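Local coordinates for protein chaperone CupB2 (Pseudomonas aeruginosa, PDB 3Q48) that probably acts as a periplasmic chaperone in fimbrium biogenesis, assisting the folding of pilus subunits, at residues Thr35-Thr47 with Gly93-Pro105. Residues are numbered along the deposited sequence; the frame is centred on the assembly and turned at random.
Sequences TRVVFPASEREVT and GGAVLRIAYLKAP
With CG of Phe-39 anti to the backbone N (chi1 -163°) and CG of Tyr-101 placed likewise (chi1 177°), the phenylalanine ring comes closest to the tyrosine at its first side-chain carbon, Phe-39 CZ lying 3.4 Å from Tyr-101 CB, while the far end of the tyrosine leads away from 35-47. The rim of the Phe-39 ring also meets the backbone, CE1 standing 3.4 Å from Ile-99 O near the ring plane, while Val-46 CG1 covers one face, offset toward the rim. The Ile-99 side chain runs past that of Phe-39 in the opposite direction, and Ile-99 CD1 lies 4.2 Å from Val-37 CG1. Strand 45-47 runs antiparallel to 93-101. Val-46 and Ile-99 form a hydrogen-bonded pair, Val-46 N to Ile-99 O and Ile-99 N to Val-46 O both spanning 2.8 Å; Tyr-101 N adds a bond to Arg-44 O at 3.0 Å. This is the immunoglobulin-like N-terminal domain of a PapD-type chaperone: residues 36-40 pair in parallel with strand 136-145, a type I turn (Pro-40 to Glu-43) follows, and 45-52 forms the outermost strand of the sheet beside 93-101. Phe-80 meets both aromatic rings, and Leu-116 of strand 112-121 touches Val-37 and Ile-99. On the other face of the strand pair, Glu-45 OE2 makes a 2.7 Å salt bridge to Arg-98 NH1, the carboxylate and guanidinium planes turned 51° apart. Thr-47 runs alongside Arg-98, its CG2 over one guanidinium face, 3.5 Å from NH1.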
loop_
_atom_site.group_PDB
_atom_site.type_symbol
_atom_site.label_atom_id
_atom_site.label_comp_id
_atom_site.label_asym_id
_atom_site.label_seq_id
_atom_site.Cartn_x
_atom_site.Cartn_y
_atom_site.Cartn_z
ATOM N N THR A 35 4.976 -6.382 -2.174
ATOM C CA THR A 35 3.743 -5.781 -2.659
ATOM C C THR A 35 3.613 -4.358 -2.055
ATOM O O THR A 35 2.893 -3.509 -2.595
ATOM C CB THR A 35 2.471 -6.635 -2.420
ATOM O OG1 THR A 35 2.149 -6.648 -1.037
ATOM C CG2 THR A 35 2.629 -8.121 -2.929
ATOM N N ARG A 36 4.324 -4.097 -0.957
ATOM C CA ARG A 36 4.341 -2.765 -0.363
ATOM C C ARG A 36 5.690 -2.545 0.297
ATOM O O ARG A 36 6.375 -3.521 0.590
ATOM C CB ARG A 36 3.187 -2.537 0.663
ATOM C CG ARG A 36 3.349 -3.351 1.959
ATOM C CD ARG A 36 2.105 -4.206 2.302
ATOM N NE ARG A 36 1.422 -4.501 1.074
ATOM C CZ ARG A 36 0.241 -3.993 0.703
ATOM N NH1 ARG A 36 -0.514 -3.205 1.510
ATOM N NH2 ARG A 36 -0.228 -4.367 -0.482
ATOM N N VAL A 37 6.045 -1.273 0.543
ATOM C CA VAL A 37 7.262 -0.935 1.303
ATOM C C VAL A 37 6.915 -0.241 2.650
ATOM O O VAL A 37 6.168 0.725 2.672
ATOM C CB VAL A 37 8.215 -0.047 0.469
ATOM C CG1 VAL A 37 9.384 0.379 1.292
ATOM C CG2 VAL A 37 8.672 -0.788 -0.862
ATOM N N VAL A 38 7.445 -0.737 3.768
ATOM C CA VAL A 38 7.253 -0.067 5.020
ATOM C C VAL A 38 8.531 0.655 5.341
ATOM O O VAL A 38 9.626 0.061 5.340
ATOM C CB VAL A 38 6.885 -1.035 6.132
ATOM C CG1 VAL A 38 6.762 -0.291 7.455
ATOM C CG2 VAL A 38 5.539 -1.712 5.806
ATOM N N PHE A 39 8.410 1.957 5.579
ATOM C CA PHE A 39 9.583 2.705 5.853
ATOM C C PHE A 39 9.486 3.173 7.280
ATOM O O PHE A 39 8.704 4.074 7.580
ATOM C CB PHE A 39 9.770 3.869 4.887
ATOM C CG PHE A 39 11.148 4.397 4.893
ATOM C CD1 PHE A 39 11.958 4.244 3.780
ATOM C CD2 PHE A 39 11.668 5.043 6.049
ATOM C CE1 PHE A 39 13.302 4.714 3.780
ATOM C CE2 PHE A 39 13.016 5.540 6.077
ATOM C CZ PHE A 39 13.835 5.345 4.921
ATOM N N PRO A 40 10.293 2.570 8.164
ATOM C CA PRO A 40 10.269 2.927 9.593
ATOM C C PRO A 40 11.125 4.173 9.847
ATOM O O PRO A 40 12.281 4.236 9.394
ATOM C CB PRO A 40 10.838 1.676 10.283
ATOM C CG PRO A 40 11.421 0.764 9.120
ATOM C CD PRO A 40 11.360 1.596 7.846
ATOM N N ALA A 41 10.534 5.168 10.525
ATOM C CA ALA A 41 11.207 6.458 10.809
ATOM C C ALA A 41 12.638 6.341 11.364
ATOM O O ALA A 41 13.480 7.207 11.091
ATOM C CB ALA A 41 10.354 7.350 11.738
ATOM N N SER A 42 12.914 5.293 12.144
ATOM C CA SER A 42 14.260 5.127 12.699
ATOM C C SER A 42 15.327 4.881 11.620
ATOM O O SER A 42 16.493 5.157 11.856
ATOM C CB SER A 42 14.293 4.024 13.753
ATOM O OG SER A 42 14.127 2.740 13.173
ATOM N N GLU A 43 14.932 4.364 10.445
ATOM C CA GLU A 43 15.899 4.014 9.363
ATOM C C GLU A 43 16.379 5.222 8.531
ATOM O O GLU A 43 15.671 6.212 8.373
ATOM C CB GLU A 43 15.335 2.940 8.407
ATOM C CG GLU A 43 14.970 1.605 9.013
ATOM C CD GLU A 43 16.072 1.045 9.883
ATOM O OE1 GLU A 43 17.244 0.964 9.407
ATOM O OE2 GLU A 43 15.758 0.710 11.055
ATOM N N ARG A 44 17.579 5.138 7.982
ATOM C CA ARG A 44 17.974 6.117 6.980
ATOM C C ARG A 44 17.674 5.632 5.571
ATOM O O ARG A 44 17.492 6.446 4.668
ATOM C CB ARG A 44 19.451 6.488 7.124
ATOM C CG ARG A 44 19.689 7.663 8.078
ATOM C CD ARG A 44 20.793 8.563 7.503
ATOM N NE ARG A 44 22.008 8.625 8.336
ATOM C CZ ARG A 44 22.822 7.605 8.632
ATOM N NH1 ARG A 44 22.573 6.369 8.197
ATOM N NH2 ARG A 44 23.898 7.826 9.390
ATOM N N GLU A 45 17.644 4.309 5.389
ATOM C CA GLU A 45 17.328 3.685 4.107
ATOM C C GLU A 45 16.764 2.269 4.289
ATOM O O GLU A 45 16.999 1.654 5.357
ATOM C CB GLU A 45 18.553 3.662 3.197
ATOM C CG GLU A 45 19.614 2.695 3.611
ATOM C CD GLU A 45 21.022 3.168 3.208
ATOM O OE1 GLU A 45 21.249 4.397 3.013
ATOM O OE2 GLU A 45 21.912 2.293 3.093
ATOM N N VAL A 46 15.976 1.801 3.295
ATOM C CA VAL A 46 15.487 0.409 3.216
ATOM C C VAL A 46 15.699 -0.074 1.784
ATOM O O VAL A 46 15.561 0.724 0.832
ATOM C CB VAL A 46 13.964 0.165 3.654
ATOM C CG1 VAL A 46 13.620 0.796 5.041
ATOM C CG2 VAL A 46 12.970 0.610 2.600
ATOM N N THR A 47 16.050 -1.350 1.631
ATOM C CA THR A 47 16.273 -1.949 0.318
ATOM C C THR A 47 15.075 -2.780 -0.119
ATOM O O THR A 47 14.174 -3.035 0.657
ATOM C CB THR A 47 17.538 -2.836 0.269
ATOM O OG1 THR A 47 17.341 -3.957 1.112
ATOM C CG2 THR A 47 18.743 -2.109 0.741
ATOM N N GLY A 93 17.505 -13.033 -12.801
ATOM C CA GLY A 93 18.415 -12.381 -11.902
ATOM C C GLY A 93 17.616 -11.348 -11.167
ATOM O O GLY A 93 16.390 -11.317 -11.264
ATOM N N GLY A 94 18.282 -10.505 -10.408
ATOM C CA GLY A 94 17.574 -9.524 -9.625
ATOM C C GLY A 94 18.493 -8.374 -9.332
ATOM O O GLY A 94 19.713 -8.556 -9.227
ATOM N N ALA A 95 17.909 -7.193 -9.204
ATOM C CA ALA A 95 18.646 -6.042 -8.730
ATOM C C ALA A 95 18.117 -5.592 -7.392
ATOM O O ALA A 95 17.067 -6.025 -6.949
ATOM C CB ALA A 95 18.588 -4.913 -9.740
ATOM N N VAL A 96 18.860 -4.716 -6.750
ATOM C CA VAL A 96 18.527 -4.256 -5.439
ATOM C C VAL A 96 18.367 -2.753 -5.556
ATOM O O VAL A 96 19.290 -2.051 -6.032
ATOM C CB VAL A 96 19.689 -4.519 -4.456
ATOM C CG1 VAL A 96 19.334 -3.946 -3.051
ATOM C CG2 VAL A 96 20.064 -6.028 -4.393
ATOM N N LEU A 97 17.214 -2.247 -5.127
ATOM C CA LEU A 97 17.002 -0.802 -5.155
ATOM C C LEU A 97 17.092 -0.339 -3.740
ATOM O O LEU A 97 16.695 -1.062 -2.826
ATOM C CB LEU A 97 15.627 -0.415 -5.693
ATOM C CG LEU A 97 15.142 -0.979 -7.016
ATOM C CD1 LEU A 97 13.712 -0.567 -7.134
ATOM C CD2 LEU A 97 15.976 -0.502 -8.252
ATOM N N ARG A 98 17.583 0.879 -3.566
ATOM C CA ARG A 98 17.826 1.416 -2.268
ATOM C C ARG A 98 17.005 2.662 -2.112
ATOM O O ARG A 98 17.154 3.602 -2.876
ATOM C CB ARG A 98 19.321 1.688 -2.123
ATOM C CG ARG A 98 19.750 1.933 -0.748
ATOM C CD ARG A 98 21.206 2.203 -0.717
ATOM N NE ARG A 98 21.923 0.934 -0.689
ATOM C CZ ARG A 98 21.897 0.070 0.334
ATOM N NH1 ARG A 98 21.177 0.314 1.428
ATOM N NH2 ARG A 98 22.584 -1.060 0.259
ATOM N N ILE A 99 16.116 2.650 -1.118
ATOM C CA ILE A 99 15.274 3.825 -0.759
ATOM C C ILE A 99 15.775 4.579 0.481
ATOM O O ILE A 99 15.808 4.014 1.567
ATOM C CB ILE A 99 13.838 3.403 -0.562
ATOM C CG1 ILE A 99 13.369 2.635 -1.816
ATOM C CG2 ILE A 99 12.970 4.653 -0.266
ATOM C CD1 ILE A 99 12.034 1.909 -1.649
ATOM N N ALA A 100 16.182 5.840 0.295
ATOM C CA ALA A 100 16.703 6.730 1.391
ATOM C C ALA A 100 15.773 7.877 1.741
ATOM O O ALA A 100 15.270 8.537 0.858
ATOM C CB ALA A 100 18.084 7.297 1.041
ATOM N N TYR A 101 15.565 8.103 3.039
ATOM C CA TYR A 101 14.737 9.197 3.532
ATOM C C TYR A 101 15.554 10.440 3.787
ATOM O O TYR A 101 16.535 10.367 4.515
ATOM C CB TYR A 101 14.101 8.776 4.853
ATOM C CG TYR A 101 13.259 9.828 5.557
ATOM C CD1 TYR A 101 12.338 10.626 4.849
ATOM C CD2 TYR A 101 13.353 10.003 6.938
ATOM C CE1 TYR A 101 11.564 11.592 5.524
ATOM C CE2 TYR A 101 12.590 10.933 7.608
ATOM C CZ TYR A 101 11.705 11.733 6.914
ATOM O OH TYR A 101 10.939 12.657 7.603
ATOM N N LEU A 102 15.162 11.579 3.223
ATOM C CA LEU A 102 15.768 12.866 3.653
ATOM C C LEU A 102 14.955 13.553 4.765
ATOM O O LEU A 102 13.921 14.190 4.483
ATOM C CB LEU A 102 15.962 13.854 2.499
ATOM C CG LEU A 102 16.439 15.237 3.000
ATOM C CD1 LEU A 102 17.923 15.201 3.462
ATOM C CD2 LEU A 102 16.191 16.418 1.982
ATOM N N LYS A 103 15.423 13.427 6.011
ATOM C CA LYS A 103 14.733 14.022 7.161
ATOM C C LYS A 103 13.940 15.290 6.769
ATOM O O LYS A 103 14.507 16.367 6.546
ATOM C CB LYS A 103 15.737 14.309 8.278
ATOM C CG LYS A 103 15.146 15.042 9.497
ATOM C CD LYS A 103 14.668 14.095 10.622
ATOM C CE LYS A 103 14.097 14.889 11.815
ATOM N NZ LYS A 103 12.960 15.790 11.390
ATOM N N ALA A 104 12.632 15.127 6.637
ATOM C CA ALA A 104 11.747 16.224 6.266
ATOM C C ALA A 104 10.471 16.177 7.123
ATOM O O ALA A 104 10.068 15.113 7.554
ATOM C CB ALA A 104 11.408 16.154 4.763
ATOM N N PRO A 105 9.843 17.335 7.381
ATOM C CA PRO A 105 8.582 17.404 8.171
ATOM C C PRO A 105 7.407 16.588 7.611
ATOM O O PRO A 105 6.790 16.985 6.604
ATOM C CB PRO A 105 8.233 18.908 8.176
ATOM C CG PRO A 105 9.189 19.550 7.167
ATOM C CD PRO A 105 10.408 18.672 7.133
#